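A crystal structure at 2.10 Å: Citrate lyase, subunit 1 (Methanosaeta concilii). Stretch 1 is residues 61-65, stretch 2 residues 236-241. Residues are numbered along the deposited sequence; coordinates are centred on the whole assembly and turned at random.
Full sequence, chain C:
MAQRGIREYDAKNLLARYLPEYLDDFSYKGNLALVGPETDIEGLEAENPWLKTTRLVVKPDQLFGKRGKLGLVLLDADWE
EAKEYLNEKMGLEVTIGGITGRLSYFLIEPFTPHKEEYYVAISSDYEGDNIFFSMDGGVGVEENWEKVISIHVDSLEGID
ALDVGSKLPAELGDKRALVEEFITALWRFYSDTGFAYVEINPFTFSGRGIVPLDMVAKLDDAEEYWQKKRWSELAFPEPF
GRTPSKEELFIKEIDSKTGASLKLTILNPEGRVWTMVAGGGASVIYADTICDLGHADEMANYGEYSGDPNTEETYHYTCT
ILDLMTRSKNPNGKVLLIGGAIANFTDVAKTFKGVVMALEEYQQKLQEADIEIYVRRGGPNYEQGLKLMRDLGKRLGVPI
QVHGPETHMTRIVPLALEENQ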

ATOM      1  N   ASP C  61     -35.480  58.220 -30.014  1.00 79.69           N
ATOM      2  CA  ASP C  61     -34.132  57.737 -29.731  1.00 77.99           C
ATOM      3  C   ASP C  61     -33.895  56.385 -30.418  1.00 83.33           C
ATOM      4  O   ASP C  61     -33.714  55.364 -29.753  1.00 83.31           O
ATOM      5  CB  ASP C  61     -33.904  57.663 -28.205  1.00 78.57           C
ATOM      6  CG  ASP C  61     -32.448  57.703 -27.766  1.00 86.93           C
ATOM      7  OD1 ASP C  61     -31.554  57.752 -28.651  1.00 88.62           O
ATOM      8  OD2 ASP C  61     -32.199  57.690 -26.543  1.00 88.10           O
ATOM      9  N   GLN C  62     -33.894  56.384 -31.758  1.00 81.26           N
ATOM     10  CA  GLN C  62     -33.710  55.164 -32.545  1.00 81.80           C
ATOM     11  C   GLN C  62     -32.527  55.265 -33.522  1.00 88.83           C
ATOM     12  O   GLN C  62     -32.508  54.604 -34.570  1.00 89.01           O
ATOM     13  CB  GLN C  62     -35.024  54.768 -33.238  1.00 83.81           C
ATOM     14  CG  GLN C  62     -35.958  53.979 -32.332  1.00 89.27           C
ATOM     15  CD  GLN C  62     -37.317  53.780 -32.948  1.00101.40           C
ATOM     16  OE1 GLN C  62     -38.142  54.692 -32.985  1.00 94.61           O
ATOM     17  NE2 GLN C  62     -37.585  52.573 -33.423  1.00 95.70           N
ATOM     18  N   LEU C  63     -31.505  56.054 -33.123  1.00 87.77           N
ATOM     19  CA  LEU C  63     -30.238  56.285 -33.838  1.00 89.06           C
ATOM     20  C   LEU C  63     -30.449  57.053 -35.162  1.00 95.67           C
ATOM     21  O   LEU C  63     -30.271  56.500 -36.252  1.00 96.11           O
ATOM     22  CB  LEU C  63     -29.415  54.973 -34.031  1.00 89.38           C
ATOM     23  CG  LEU C  63     -29.305  54.022 -32.813  1.00 93.50           C
ATOM     24  CD1 LEU C  63     -28.799  52.663 -33.215  1.00 94.07           C
ATOM     25  CD2 LEU C  63     -28.398  54.580 -31.755  1.00 95.93           C
ATOM     26  N   PHE C  64     -30.820  58.348 -35.037  1.00 93.33           N
ATOM     27  CA  PHE C  64     -31.100  59.259 -36.154  1.00 94.71           C
ATOM     28  C   PHE C  64     -30.061  60.390 -36.329  1.00100.02           C
ATOM     29  O   PHE C  64     -28.898  60.221 -35.955  1.00 99.20           O
ATOM     30  CB  PHE C  64     -32.521  59.849 -36.013  1.00 96.45           C
ATOM     31  CG  PHE C  64     -33.678  58.891 -36.171  1.00 97.68           C
ATOM     32  CD1 PHE C  64     -33.715  57.989 -37.228  1.00100.95           C
ATOM     33  CD2 PHE C  64     -34.776  58.954 -35.319  1.00 98.84           C
ATOM     34  CE1 PHE C  64     -34.795  57.124 -37.388  1.00102.26           C
ATOM     35  CE2 PHE C  64     -35.860  58.091 -35.486  1.00101.91           C
ATOM     36  CZ  PHE C  64     -35.855  57.172 -36.509  1.00100.97           C
ATOM     37  N   GLY C  65     -30.501  61.509 -36.922  1.00 98.13           N
ATOM     38  CA  GLY C  65     -29.700  62.702 -37.177  1.00131.51           C
ATOM     39  C   GLY C  65     -30.356  63.974 -36.674  1.00153.87           C
ATOM     40  O   GLY C  65     -31.066  64.656 -37.415  1.00113.53           O
ATOM     41  N   PHE C 236     -27.294  47.313 -26.290  1.00 67.96           N
ATOM     42  CA  PHE C 236     -27.156  47.836 -27.650  1.00 66.89           C
ATOM     43  C   PHE C 236     -28.474  47.748 -28.439  1.00 72.30           C
ATOM     44  O   PHE C 236     -29.076  46.675 -28.522  1.00 71.85           O
ATOM     45  CB  PHE C 236     -25.988  47.179 -28.418  1.00 67.36           C
ATOM     46  CG  PHE C 236     -24.604  47.395 -27.848  1.00 67.09           C
ATOM     47  CD1 PHE C 236     -24.052  48.669 -27.779  1.00 68.78           C
ATOM     48  CD2 PHE C 236     -23.827  46.319 -27.444  1.00 67.89           C
ATOM     49  CE1 PHE C 236     -22.771  48.868 -27.259  1.00 68.47           C
ATOM     50  CE2 PHE C 236     -22.539  46.517 -26.944  1.00 69.89           C
ATOM     51  CZ  PHE C 236     -22.025  47.794 -26.844  1.00 67.44           C
ATOM     52  N   PRO C 237     -28.956  48.874 -28.994  1.00 70.80           N
ATOM     53  CA  PRO C 237     -30.214  48.825 -29.750  1.00 71.78           C
ATOM     54  C   PRO C 237     -30.030  48.332 -31.184  1.00 78.52           C
ATOM     55  O   PRO C 237     -28.927  48.400 -31.728  1.00 78.12           O
ATOM     56  CB  PRO C 237     -30.678  50.279 -29.731  1.00 73.59           C
ATOM     57  CG  PRO C 237     -29.422  51.082 -29.675  1.00 77.62           C
ATOM     58  CD  PRO C 237     -28.391  50.242 -28.964  1.00 72.65           C
ATOM     59  N   GLU C 238     -31.121  47.864 -31.809  1.00 77.91           N
ATOM     60  CA  GLU C 238     -31.085  47.446 -33.213  1.00 79.07           C
ATOM     61  C   GLU C 238     -31.186  48.718 -34.075  1.00 85.17           C
ATOM     62  O   GLU C 238     -31.803  49.689 -33.617  1.00 85.02           O
ATOM     63  CB  GLU C 238     -32.251  46.482 -33.542  1.00 81.00           C
ATOM     64  CG  GLU C 238     -32.125  45.092 -32.929  1.00 93.35           C
ATOM     65  CD  GLU C 238     -31.193  44.109 -33.615  1.00119.28           C
ATOM     66  OE1 GLU C 238     -31.691  43.081 -34.129  1.00116.91           O
ATOM     67  OE2 GLU C 238     -29.961  44.336 -33.598  1.00115.62           O
ATOM     68  N   PRO C 239     -30.620  48.769 -35.309  1.00 83.19           N
ATOM     69  CA  PRO C 239     -30.791  49.985 -36.133  1.00 83.91           C
ATOM     70  C   PRO C 239     -32.260  50.220 -36.503  1.00 90.44           C
ATOM     71  O   PRO C 239     -33.056  49.275 -36.447  1.00 90.12           O
ATOM     72  CB  PRO C 239     -29.933  49.710 -37.368  1.00 85.91           C
ATOM     73  CG  PRO C 239     -29.815  48.248 -37.426  1.00 90.02           C
ATOM     74  CD  PRO C 239     -29.844  47.738 -36.029  1.00 84.92           C
ATOM     75  N   PHE C 240     -32.626  51.478 -36.833  1.00 88.66           N
ATOM     76  CA  PHE C 240     -33.998  51.850 -37.188  1.00 89.54           C
ATOM     77  C   PHE C 240     -34.561  50.974 -38.312  1.00 94.38           C
ATOM     78  O   PHE C 240     -33.867  50.697 -39.295  1.00 94.15           O
ATOM     79  CB  PHE C 240     -34.103  53.348 -37.537  1.00 91.58           C
ATOM     80  CG  PHE C 240     -35.444  53.793 -38.080  1.00 94.15           C
ATOM     81  CD1 PHE C 240     -36.558  53.870 -37.250  1.00 97.58           C
ATOM     82  CD2 PHE C 240     -35.592  54.140 -39.420  1.00 97.04           C
ATOM     83  CE1 PHE C 240     -37.797  54.286 -37.751  1.00 99.37           C
ATOM     84  CE2 PHE C 240     -36.834  54.547 -39.922  1.00100.71           C
ATOM     85  CZ  PHE C 240     -37.926  54.619 -39.083  1.00 98.96           C
ATOM     86  N   GLY C 241     -35.797  50.523 -38.123  1.00 91.24           N
ATOM     87  CA  GLY C 241     -36.486  49.667 -39.077  1.00 91.85           C
ATOM     88  C   GLY C 241     -36.497  48.202 -38.680  1.00 95.43           C
ATOM     89  O   GLY C 241     -37.570  47.585 -38.652  1.00 96.03           O
TER

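Not one hydrogen bond joins these two stretches; both are irregular loop, and every touching pair is at least 174 residues apart in sequence. The contact illustrates a general principle: where backbones do not pair as strands, shape and apolar chemistry can carry the packing. The backbones come closest at Gln 62 and Phe 240, whose CA atoms lie 5.7 Å apart, and 267 Å² of surface is buried, both sides summed.

Phe 240 contributes the largest share. Its CB points toward the other loop and lies 3.6 Å from the backbone O of Gln 62, a van der Waals approach. With chi1 near 173° (t), its ring receives the edge of Phe 64 over one face. The ring centroids are 4.8 Å apart and the planes meet at 66°, with CZ of Phe 64 reaching to 3.5 Å from CD1 of Phe 240. Such edge-to-face geometry sets the slightly positive hydrogens of one ring against the electron-rich face of its neighbour. The CB of Phe 64 points sideways, yet the end of its side chain comes nearer, so the long aromatic group closes the gap.

Gln 62 meets the same ring differently. Its NE2 sits at the edge of Phe 240, near the ring plane, 4.2 Å from CD1; this is packing, not an amide resting on an aromatic face. Both polar ends of the Gln 62 side chain are hydrogen-bonded elsewhere in the structure, so the amide can be buried here without being left unsatisfied.

A second apolar contact is made by Leu 63, whose CD1 packs 3.9 Å from CG of Pro 237. The same methyl lies 4.2 Å from the backbone O of Glu 238, whose CB points away. Leucine thus touches backbone as well as proline ring.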